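Local coordinates for 2-hydroxymethyl glutarate dehydrogenase (Eubacterium barkeri, PDB 3CKY) that catalyses the NADH-dependent reduction of 2-formylglutarate to (S)-2-hydroxymethylglutarate, a step in the fermentation of nicotinate, at the interface of chains A and B. Numbering follows the deposited sequence. Chains: chain A/B, 2-hydroxymethyl glutarate dehydrogenase.

Contact 1 and contact 2 are neighbouring patches of one two-fold symmetric interface, their C-alpha centres about 14 Å apart. Both draw on the long helix 169-197 of chain A, which gives A:Asn184, A:Ser187, A:Leu188 and A:Ala191 to contact 1 and A:Glu190 and A:Val193 to contact 2. Contact 1 joins helices and a polar loop around the two-fold axis; contact 2 caps the start of helix 260-274 of chain B. Helix 169-197 also carries A:Lys174, the active-site lysine, about 19 Å from the centre of contact 1, so an element that helps pair two subunits of the homotetramer also bears a catalytic residue.

Contact 1: the interface of chains A and B. Residues chain A 184, 187-188, 191, 209, 212-216; chain B 176-177, 179-181, 184, 216-218.
This is a homodimeric interface of helices and loops, built around a two-fold axis, that joins two subunits of the tetramer through helix 169-197 of each chain and the loop at residues 212-216. B:Asn177 leads the polar part. With CG anti to its backbone N (chi1 179°), its amide reaches the chain A loop and uses both ends: ND2 gives a hydrogen bond to the hydroxyl OG of A:Ser213 at 2.9 Å, nearly in the amide plane, while OD1 accepts the backbone N of A:Gly214 at 2.8 Å from above the carbonyl plane. Two bonds to successive loop residues should fix the rotation of this amide.

One turn along the helix, B:Leu180 pushes its branched end against chain A. Its CD2 lies 3.6 Å from CB of A:Ala191, and CD1 touches both CG2 of A:Ile209 and CD1 of A:Leu188. Beside it, CG1 of B:Val176 meets CD1 of A:Ile209, the two side chains crossing at about a right angle.

The ring of B:Tyr217 turns the CD2 rim of one face onto A:Ser213, CD2 lying 3.3 Å from CA of that serine. A:Arg215, extended from CG to NE, crosses the tyrosine obliquely and brings NH2 to the CD1 side of the ring, its guanidinium tilted 55° to it. The start of helix 217-228 is tied down as well: the backbone N of B:Tyr217 donates an almost straight bond (169° at H) to the carbonyl O of A:Arg215.

Near the axis the two Asn184 side chains cross at about a right angle, their amide planes clearly tilted, and waters relay their contacts. Water 1 links the A:Asn184 carbonyl O to OD1 of B:Asn184, and water 2 makes the reciprocal link. Water 3 gathers the carbonyl oxygens of A:Ser213 and A:Arg215, the backbone N of B:Ala218 and, 2.9 Å away, the amide ND2 of B:Asn184.

Contact 2: the interface of chains A and B. Residues chain A 190, 193, 268, 289, 293; chain B 257-262.
Carboxylate oxygen OE1 of A:Glu190 is the best-held polar atom, gripped by two hydrogen bonds from B:Thr262. The threonine hydroxyl OG1 donates at 2.7 Å to the anti lone pair of OE1, and the backbone N of B:Thr262 approaches the same oxygen at 2.8 Å from above the carboxylate plane. The other oxygen, OE2, takes the backbone N of B:Met261 at 3.0 Å on its syn lone pair. The carboxylate thus sits over the first turn of helix 260-274, accepting N-H groups there like an N-cap, but from the other subunit; the helix dipole would probably stabilise its negative charge. CG of A:Glu190 takes the crowded position between backbone N and carbonyl carbon (chi1 70°), and the chain then runs extended to the helix end. An alanine here would remove all three bonds and would probably leave the start of the chain B helix less firmly held against chain A.

Around this polar core the contact is apolar. A:Trp289 and B:Pro260 reach toward each other tip to tip, the six-membered part of the indole meeting the proline ring with CZ2 3.4 Å from CG. From the same side of the indole, CB of B:Pro258 lies over the rim of the face, 3.8 Å from CZ3, sliding past in the opposite direction. CD1 of A:Ile268 closes the other side, touching CG of B:Pro260 and, at 3.7 Å, CG of B:Met261, whose chain is bent. At the opposite end CG1 of A:Val193 meets CG1 of B:Val257, and the methyl CG2 of A:Thr293 packs on CD of B:Pro258. That threonine is probably steadied by a bond within its own chain, OG1 donating to the carbonyl O of A:Trp289 at 2.7 Å.

Together, the cap and the proline clasp anchor residues 257-262 of one subunit on its partner and help hold the homotetramer together.

Contact 1: the interface of chains A and B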
ATOM      1  N   ASN A 184      14.399  -3.292  -1.576  1.00 39.36           N
ATOM      2  CA  ASN A 184      15.095  -3.829  -2.735  1.00 39.30           C
ATOM      3  C   ASN A 184      14.893  -5.332  -2.804  1.00 39.44           C
ATOM      4  O   ASN A 184      14.712  -5.887  -3.879  1.00 39.50           O
ATOM      5  CB  ASN A 184      16.592  -3.471  -2.691  1.00 39.33           C
ATOM      6  CG  ASN A 184      16.849  -1.990  -2.850  1.00 39.41           C
ATOM      7  OD1 ASN A 184      15.958  -1.219  -3.213  1.00 40.35           O
ATOM      8  ND2 ASN A 184      18.078  -1.579  -2.583  1.00 38.91           N
ATOM      9  N   SER A 187      11.223  -6.131  -3.823  1.00 39.01           N
ATOM     10  CA  SER A 187      11.100  -5.934  -5.264  1.00 39.21           C
ATOM     11  C   SER A 187      11.740  -7.091  -6.039  1.00 39.33           C
ATOM     12  O   SER A 187      11.184  -7.601  -7.007  1.00 39.14           O
ATOM     13  CB  SER A 187      11.753  -4.612  -5.673  1.00 39.56           C
ATOM     14  OG  SER A 187      11.166  -3.500  -5.015  1.00 39.11           O
ATOM     15  N   LEU A 188      12.913  -7.507  -5.586  1.00 39.50           N
ATOM     16  CA  LEU A 188      13.636  -8.626  -6.196  1.00 39.38           C
ATOM     17  C   LEU A 188      12.809  -9.919  -6.168  1.00 39.51           C
ATOM     18  O   LEU A 188      12.740 -10.664  -7.163  1.00 39.23           O
ATOM     19  CB  LEU A 188      14.980  -8.832  -5.482  1.00 39.23           C
ATOM     20  CG  LEU A 188      15.927  -9.873  -6.104  1.00 39.58           C
ATOM     21  CD1 LEU A 188      16.299  -9.506  -7.562  1.00 37.53           C
ATOM     22  CD2 LEU A 188      17.158 -10.067  -5.234  1.00 38.59           C
ATOM     23  N   ALA A 191      10.089  -9.888  -8.808  1.00 39.57           N
ATOM     24  CA  ALA A 191      10.784  -9.808 -10.101  1.00 39.53           C
ATOM     25  C   ALA A 191      11.319 -11.147 -10.583  1.00 39.54           C
ATOM     26  O   ALA A 191      11.205 -11.494 -11.769  1.00 39.91           O
ATOM     27  CB  ALA A 191      11.931  -8.803 -10.027  1.00 39.44           C
ATOM     28  N   ILE A 209      21.044  -9.157 -14.986  1.00 46.95           N
ATOM     29  CA  ILE A 209      20.635  -8.058 -14.098  1.00 47.10           C
ATOM     30  C   ILE A 209      21.787  -7.606 -13.199  1.00 46.90           C
ATOM     31  O   ILE A 209      21.928  -6.414 -12.905  1.00 46.99           O
ATOM     32  CB  ILE A 209      19.424  -8.452 -13.244  1.00 47.21           C
ATOM     33  CG1 ILE A 209      18.235  -8.745 -14.165  1.00 47.76           C
ATOM     34  CG2 ILE A 209      19.066  -7.358 -12.219  1.00 46.62           C
ATOM     35  CD1 ILE A 209      17.154  -9.581 -13.515  1.00 47.98           C
ATOM     36  N   SER A 212      23.533  -5.017 -14.906  1.00 44.80           N
ATOM     37  CA  SER A 212      22.593  -4.087 -15.494  1.00 44.41           C
ATOM     38  C   SER A 212      22.035  -3.166 -14.418  1.00 43.68           C
ATOM     39  O   SER A 212      22.358  -3.323 -13.243  1.00 42.59           O
ATOM     40  CB  SER A 212      21.479  -4.861 -16.203  1.00 44.51           C
ATOM     41  OG  SER A 212      22.002  -5.633 -17.270  1.00 45.41           O
ATOM     42  N   SER A 213      21.192  -2.220 -14.850  1.00 43.36           N
ATOM     43  CA  SER A 213      20.708  -1.128 -14.019  1.00 43.20           C
ATOM     44  C   SER A 213      19.770  -1.570 -12.903  1.00 42.90           C
ATOM     45  O   SER A 213      19.528  -0.807 -11.973  1.00 42.78           O
ATOM     46  CB  SER A 213      20.015  -0.074 -14.897  1.00 43.17           C
ATOM     47  OG  SER A 213      19.000  -0.677 -15.681  1.00 42.65           O
ATOM     48  N   GLY A 214      19.257  -2.796 -12.988  1.00 42.84           N
ATOM     49  CA  GLY A 214      18.379  -3.347 -11.963  1.00 42.90           C
ATOM     50  C   GLY A 214      19.104  -3.842 -10.727  1.00 42.88           C
ATOM     51  O   GLY A 214      18.457  -4.160  -9.734  1.00 42.83           O
ATOM     52  N   ARG A 215      20.438  -3.915 -10.775  1.00 42.97           N
ATOM     53  CA  ARG A 215      21.211  -4.528  -9.698  1.00 43.34           C
ATOM     54  C   ARG A 215      21.153  -3.747  -8.392  1.00 42.91           C
ATOM     55  O   ARG A 215      20.916  -2.547  -8.371  1.00 42.53           O
ATOM     56  CB  ARG A 215      22.662  -4.765 -10.100  1.00 43.73           C
ATOM     57  CG  ARG A 215      23.544  -3.507 -10.183  1.00 45.20           C
ATOM     58  CD  ARG A 215      24.969  -3.899 -10.545  1.00 45.71           C
ATOM     59  NE  ARG A 215      25.788  -2.747 -10.919  1.00 47.65           N
ATOM     60  CZ  ARG A 215      25.897  -2.254 -12.154  1.00 49.37           C
ATOM     61  NH1 ARG A 215      25.263  -2.813 -13.181  1.00 50.28           N
ATOM     62  NH2 ARG A 215      26.667  -1.188 -12.364  1.00 50.20           N
ATOM     63  N   SER A 216      21.322  -4.482  -7.304  1.00 42.41           N
ATOM     64  CA  SER A 216      21.371  -3.919  -5.973  1.00 42.52           C
ATOM     65  C   SER A 216      22.237  -4.818  -5.113  1.00 42.48           C
ATOM     66  O   SER A 216      22.508  -5.955  -5.481  1.00 42.42           O
ATOM     67  CB  SER A 216      19.963  -3.815  -5.379  1.00 42.61           C
ATOM     68  OG  SER A 216      19.352  -5.096  -5.218  1.00 41.37           O
TER
ATOM     69  N   VAL B 176      12.211  -7.451 -16.557  1.00 39.70           N
ATOM     70  CA  VAL B 176      12.570  -7.726 -15.162  1.00 39.75           C
ATOM     71  C   VAL B 176      13.662  -6.759 -14.662  1.00 39.77           C
ATOM     72  O   VAL B 176      13.575  -6.241 -13.545  1.00 39.92           O
ATOM     73  CB  VAL B 176      12.998  -9.184 -14.984  1.00 39.60           C
ATOM     74  CG1 VAL B 176      13.527  -9.429 -13.564  1.00 39.44           C
ATOM     75  CG2 VAL B 176      11.840 -10.090 -15.295  1.00 39.60           C
ATOM     76  N   ASN B 177      14.660  -6.483 -15.493  1.00 39.64           N
ATOM     77  CA  ASN B 177      15.690  -5.522 -15.114  1.00 39.80           C
ATOM     78  C   ASN B 177      15.121  -4.138 -14.834  1.00 39.83           C
ATOM     79  O   ASN B 177      15.406  -3.551 -13.795  1.00 39.76           O
ATOM     80  CB  ASN B 177      16.777  -5.423 -16.186  1.00 39.74           C
ATOM     81  CG  ASN B 177      17.849  -4.405 -15.834  1.00 39.56           C
ATOM     82  OD1 ASN B 177      18.686  -4.653 -14.966  1.00 39.30           O
ATOM     83  ND2 ASN B 177      17.808  -3.244 -16.481  1.00 38.05           N
ATOM     84  N   LEU B 179      12.026  -3.107 -14.332  1.00 40.61           N
ATOM     85  CA  LEU B 179      11.148  -3.179 -13.170  1.00 40.62           C
ATOM     86  C   LEU B 179      11.921  -2.910 -11.884  1.00 40.67           C
ATOM     87  O   LEU B 179      11.460  -2.177 -11.003  1.00 40.78           O
ATOM     88  CB  LEU B 179      10.525  -4.585 -13.140  1.00 40.79           C
ATOM     89  CG  LEU B 179       9.739  -5.249 -12.012  1.00 41.23           C
ATOM     90  CD1 LEU B 179       9.331  -6.646 -12.509  1.00 41.14           C
ATOM     91  CD2 LEU B 179      10.457  -5.381 -10.692  1.00 39.77           C
ATOM     92  N   LEU B 180      13.085  -3.544 -11.766  1.00 40.40           N
ATOM     93  CA  LEU B 180      13.902  -3.405 -10.571  1.00 40.08           C
ATOM     94  C   LEU B 180      14.502  -2.003 -10.496  1.00 40.11           C
ATOM     95  O   LEU B 180      14.555  -1.417  -9.421  1.00 39.78           O
ATOM     96  CB  LEU B 180      14.998  -4.474 -10.522  1.00 39.94           C
ATOM     97  CG  LEU B 180      14.492  -5.906 -10.261  1.00 39.78           C
ATOM     98  CD1 LEU B 180      15.633  -6.951 -10.480  1.00 38.00           C
ATOM     99  CD2 LEU B 180      13.878  -6.013  -8.867  1.00 37.66           C
ATOM    100  N   LEU B 181      14.955  -1.473 -11.634  1.00 39.65           N
ATOM    101  CA  LEU B 181      15.450  -0.098 -11.682  1.00 39.52           C
ATOM    102  C   LEU B 181      14.392   0.889 -11.155  1.00 39.60           C
ATOM    103  O   LEU B 181      14.682   1.734 -10.306  1.00 38.99           O
ATOM    104  CB  LEU B 181      15.845   0.278 -13.112  1.00 39.38           C
ATOM    105  CG  LEU B 181      16.272   1.732 -13.346  1.00 39.09           C
ATOM    106  CD1 LEU B 181      17.438   2.105 -12.438  1.00 36.71           C
ATOM    107  CD2 LEU B 181      16.595   2.009 -14.824  1.00 38.66           C
ATOM    108  N   ASN B 184      13.603   0.284  -7.370  1.00 39.17           N
ATOM    109  CA  ASN B 184      14.727   0.743  -6.564  1.00 39.36           C
ATOM    110  C   ASN B 184      14.755   2.267  -6.462  1.00 39.36           C
ATOM    111  O   ASN B 184      15.060   2.819  -5.401  1.00 39.35           O
ATOM    112  CB  ASN B 184      16.055   0.209  -7.105  1.00 39.34           C
ATOM    113  CG  ASN B 184      16.158  -1.308  -7.017  1.00 39.61           C
ATOM    114  OD1 ASN B 184      15.358  -1.964  -6.321  1.00 40.02           O
ATOM    115  ND2 ASN B 184      17.130  -1.882  -7.750  1.00 38.46           N
ATOM    116  N   SER B 216      22.168   0.524  -4.464  1.00 42.47           N
ATOM    117  CA  SER B 216      21.676  -0.014  -5.725  1.00 42.39           C
ATOM    118  C   SER B 216      22.279   0.786  -6.854  1.00 42.32           C
ATOM    119  O   SER B 216      22.780   1.879  -6.627  1.00 41.76           O
ATOM    120  CB  SER B 216      20.156   0.059  -5.780  1.00 42.19           C
ATOM    121  OG  SER B 216      19.696   1.381  -5.697  1.00 41.62           O
ATOM    122  N   TYR B 217      22.250   0.238  -8.067  1.00 42.65           N
ATOM    123  CA  TYR B 217      22.665   1.005  -9.237  1.00 42.82           C
ATOM    124  C   TYR B 217      21.818   2.278  -9.397  1.00 42.60           C
ATOM    125  O   TYR B 217      22.338   3.337  -9.730  1.00 42.46           O
ATOM    126  CB  TYR B 217      22.614   0.156 -10.505  1.00 43.53           C
ATOM    127  CG  TYR B 217      22.921   0.966 -11.722  1.00 43.24           C
ATOM    128  CD1 TYR B 217      24.226   1.218 -12.092  1.00 44.86           C
ATOM    129  CD2 TYR B 217      21.903   1.540 -12.473  1.00 44.91           C
ATOM    130  CE1 TYR B 217      24.514   1.998 -13.216  1.00 45.30           C
ATOM    131  CE2 TYR B 217      22.178   2.314 -13.594  1.00 44.23           C
ATOM    132  CZ  TYR B 217      23.474   2.539 -13.956  1.00 44.62           C
ATOM    133  OH  TYR B 217      23.749   3.312 -15.059  1.00 45.98           O
ATOM    134  N   ALA B 218      20.517   2.168  -9.148  1.00 42.91           N
ATOM    135  CA  ALA B 218      19.614   3.321  -9.145  1.00 43.34           C
ATOM    136  C   ALA B 218      20.200   4.495  -8.355  1.00 43.45           C
ATOM    137  O   ALA B 218      20.280   5.621  -8.861  1.00 43.42           O
ATOM    138  CB  ALA B 218      18.249   2.919  -8.584  1.00 42.47           C
TER
HETATM  139  O   HOH W   1      15.743  -4.661  -6.032  1.00 28.29           O
HETATM  140  O   HOH W   2      16.446   1.484  -3.622  1.00 30.95           O
HETATM  141  O   HOH W   3      19.188  -0.528  -9.369  1.00 31.29           O

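Contact 2: the interface of chains A and B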
ATOM      1  N   GLU A 190       9.467 -10.579  -6.174  1.00 39.81           N
ATOM      2  CA  GLU A 190       8.422 -10.664  -7.197  1.00 39.60           C
ATOM      3  C   GLU A 190       9.009 -10.651  -8.617  1.00 39.51           C
ATOM      4  O   GLU A 190       8.498 -11.343  -9.512  1.00 39.26           O
ATOM      5  CB  GLU A 190       7.372  -9.567  -7.010  1.00 39.54           C
ATOM      6  CG  GLU A 190       7.855  -8.136  -7.316  1.00 40.24           C
ATOM      7  CD  GLU A 190       6.841  -7.065  -6.943  1.00 40.18           C
ATOM      8  OE1 GLU A 190       6.543  -6.176  -7.781  1.00 41.30           O
ATOM      9  OE2 GLU A 190       6.350  -7.102  -5.797  1.00 39.62           O
ATOM     10  N   VAL A 193      10.362 -14.196  -9.585  1.00 39.28           N
ATOM     11  CA  VAL A 193       9.222 -15.062  -9.857  1.00 39.02           C
ATOM     12  C   VAL A 193       8.614 -14.777 -11.240  1.00 39.12           C
ATOM     13  O   VAL A 193       8.296 -15.714 -11.984  1.00 39.08           O
ATOM     14  CB  VAL A 193       8.163 -14.909  -8.751  1.00 39.07           C
ATOM     15  CG1 VAL A 193       6.856 -15.621  -9.127  1.00 38.01           C
ATOM     16  CG2 VAL A 193       8.742 -15.383  -7.402  1.00 38.37           C
ATOM     17  N   ILE A 268       4.532  -7.427   2.764  1.00 38.08           N
ATOM     18  CA  ILE A 268       5.033  -8.597   2.064  1.00 38.31           C
ATOM     19  C   ILE A 268       5.894  -9.462   2.996  1.00 38.64           C
ATOM     20  O   ILE A 268       5.725 -10.680   3.057  1.00 38.71           O
ATOM     21  CB  ILE A 268       5.820  -8.188   0.781  1.00 38.79           C
ATOM     22  CG1 ILE A 268       4.880  -7.469  -0.207  1.00 38.01           C
ATOM     23  CG2 ILE A 268       6.449  -9.438   0.084  1.00 37.88           C
ATOM     24  CD1 ILE A 268       5.607  -6.774  -1.341  1.00 37.64           C
ATOM     25  N   TRP A 289       5.609 -15.777  -2.783  1.00 42.01           N
ATOM     26  CA  TRP A 289       5.103 -15.782  -4.150  1.00 42.01           C
ATOM     27  C   TRP A 289       5.159 -17.165  -4.796  1.00 41.88           C
ATOM     28  O   TRP A 289       4.269 -17.531  -5.559  1.00 41.33           O
ATOM     29  CB  TRP A 289       5.866 -14.750  -4.988  1.00 42.07           C
ATOM     30  CG  TRP A 289       5.789 -13.343  -4.432  1.00 41.84           C
ATOM     31  CD1 TRP A 289       6.833 -12.514  -4.193  1.00 42.34           C
ATOM     32  CD2 TRP A 289       4.602 -12.626  -4.021  1.00 42.41           C
ATOM     33  NE1 TRP A 289       6.384 -11.320  -3.671  1.00 42.88           N
ATOM     34  CE2 TRP A 289       5.020 -11.365  -3.551  1.00 42.41           C
ATOM     35  CE3 TRP A 289       3.230 -12.937  -3.995  1.00 41.70           C
ATOM     36  CZ2 TRP A 289       4.117 -10.400  -3.067  1.00 41.94           C
ATOM     37  CZ3 TRP A 289       2.337 -11.984  -3.509  1.00 42.18           C
ATOM     38  CH2 TRP A 289       2.789 -10.727  -3.058  1.00 42.20           C
ATOM     39  N   THR A 293       1.919 -19.013  -6.351  1.00 43.20           N
ATOM     40  CA  THR A 293       1.906 -19.120  -7.819  1.00 43.24           C
ATOM     41  C   THR A 293       2.229 -20.519  -8.369  1.00 44.06           C
ATOM     42  O   THR A 293       1.876 -20.831  -9.506  1.00 43.44           O
ATOM     43  CB  THR A 293       2.923 -18.094  -8.471  1.00 43.39           C
ATOM     44  OG1 THR A 293       4.277 -18.394  -8.081  1.00 40.79           O
ATOM     45  CG2 THR A 293       2.557 -16.642  -8.112  1.00 40.17           C
TER
ATOM     46  N   VAL B 257       1.240 -13.521 -11.921  1.00 40.45           N
ATOM     47  CA  VAL B 257       2.262 -13.276 -10.917  1.00 39.78           C
ATOM     48  C   VAL B 257       1.967 -11.908 -10.297  1.00 39.65           C
ATOM     49  O   VAL B 257       2.022 -10.886 -10.974  1.00 39.28           O
ATOM     50  CB  VAL B 257       3.665 -13.281 -11.540  1.00 39.90           C
ATOM     51  CG1 VAL B 257       4.727 -12.876 -10.509  1.00 38.52           C
ATOM     52  CG2 VAL B 257       3.962 -14.673 -12.202  1.00 38.70           C
ATOM     53  N   PRO B 258       1.584 -11.889  -9.017  1.00 39.19           N
ATOM     54  CA  PRO B 258       1.416 -10.613  -8.327  1.00 39.07           C
ATOM     55  C   PRO B 258       2.705  -9.792  -8.252  1.00 38.90           C
ATOM     56  O   PRO B 258       3.783 -10.338  -8.016  1.00 39.09           O
ATOM     57  CB  PRO B 258       0.966 -11.031  -6.914  1.00 39.44           C
ATOM     58  CG  PRO B 258       0.435 -12.430  -7.072  1.00 39.01           C
ATOM     59  CD  PRO B 258       1.243 -13.040  -8.157  1.00 39.10           C
ATOM     60  N   LEU B 259       2.571  -8.484  -8.423  1.00 38.67           N
ATOM     61  CA  LEU B 259       3.684  -7.550  -8.488  1.00 38.42           C
ATOM     62  C   LEU B 259       3.327  -6.308  -7.661  1.00 38.29           C
ATOM     63  O   LEU B 259       3.201  -5.201  -8.188  1.00 38.10           O
ATOM     64  CB  LEU B 259       3.957  -7.167  -9.941  1.00 38.26           C
ATOM     65  CG  LEU B 259       4.436  -8.257 -10.914  1.00 38.23           C
ATOM     66  CD1 LEU B 259       4.428  -7.698 -12.360  1.00 37.09           C
ATOM     67  CD2 LEU B 259       5.814  -8.799 -10.535  1.00 36.18           C
ATOM     68  N   PRO B 260       3.135  -6.489  -6.353  1.00 38.41           N
ATOM     69  CA  PRO B 260       2.749  -5.365  -5.493  1.00 38.58           C
ATOM     70  C   PRO B 260       3.740  -4.188  -5.451  1.00 38.59           C
ATOM     71  O   PRO B 260       3.322  -3.052  -5.498  1.00 38.80           O
ATOM     72  CB  PRO B 260       2.616  -6.015  -4.108  1.00 38.66           C
ATOM     73  CG  PRO B 260       3.364  -7.276  -4.182  1.00 38.87           C
ATOM     74  CD  PRO B 260       3.239  -7.742  -5.595  1.00 38.52           C
ATOM     75  N   MET B 261       5.034  -4.461  -5.370  1.00 38.83           N
ATOM     76  CA  MET B 261       6.039  -3.390  -5.342  1.00 38.74           C
ATOM     77  C   MET B 261       6.057  -2.637  -6.672  1.00 38.81           C
ATOM     78  O   MET B 261       6.101  -1.413  -6.692  1.00 38.65           O
ATOM     79  CB  MET B 261       7.438  -3.960  -5.044  1.00 38.86           C
ATOM     80  CG  MET B 261       7.579  -4.634  -3.671  1.00 39.02           C
ATOM     81  SD  MET B 261       7.377  -3.527  -2.261  1.00 39.93           S
ATOM     82  CE  MET B 261       8.856  -2.539  -2.381  1.00 38.61           C
ATOM     83  N   THR B 262       6.019  -3.388  -7.777  1.00 38.83           N
ATOM     84  CA  THR B 262       5.987  -2.811  -9.115  1.00 38.55           C
ATOM     85  C   THR B 262       4.758  -1.926  -9.280  1.00 38.64           C
ATOM     86  O   THR B 262       4.841  -0.800  -9.796  1.00 38.21           O
ATOM     87  CB  THR B 262       5.944  -3.911 -10.176  1.00 38.69           C
ATOM     88  OG1 THR B 262       7.077  -4.767 -10.014  1.00 39.27           O
ATOM     89  CG2 THR B 262       5.936  -3.337 -11.561  1.00 38.34           C
TER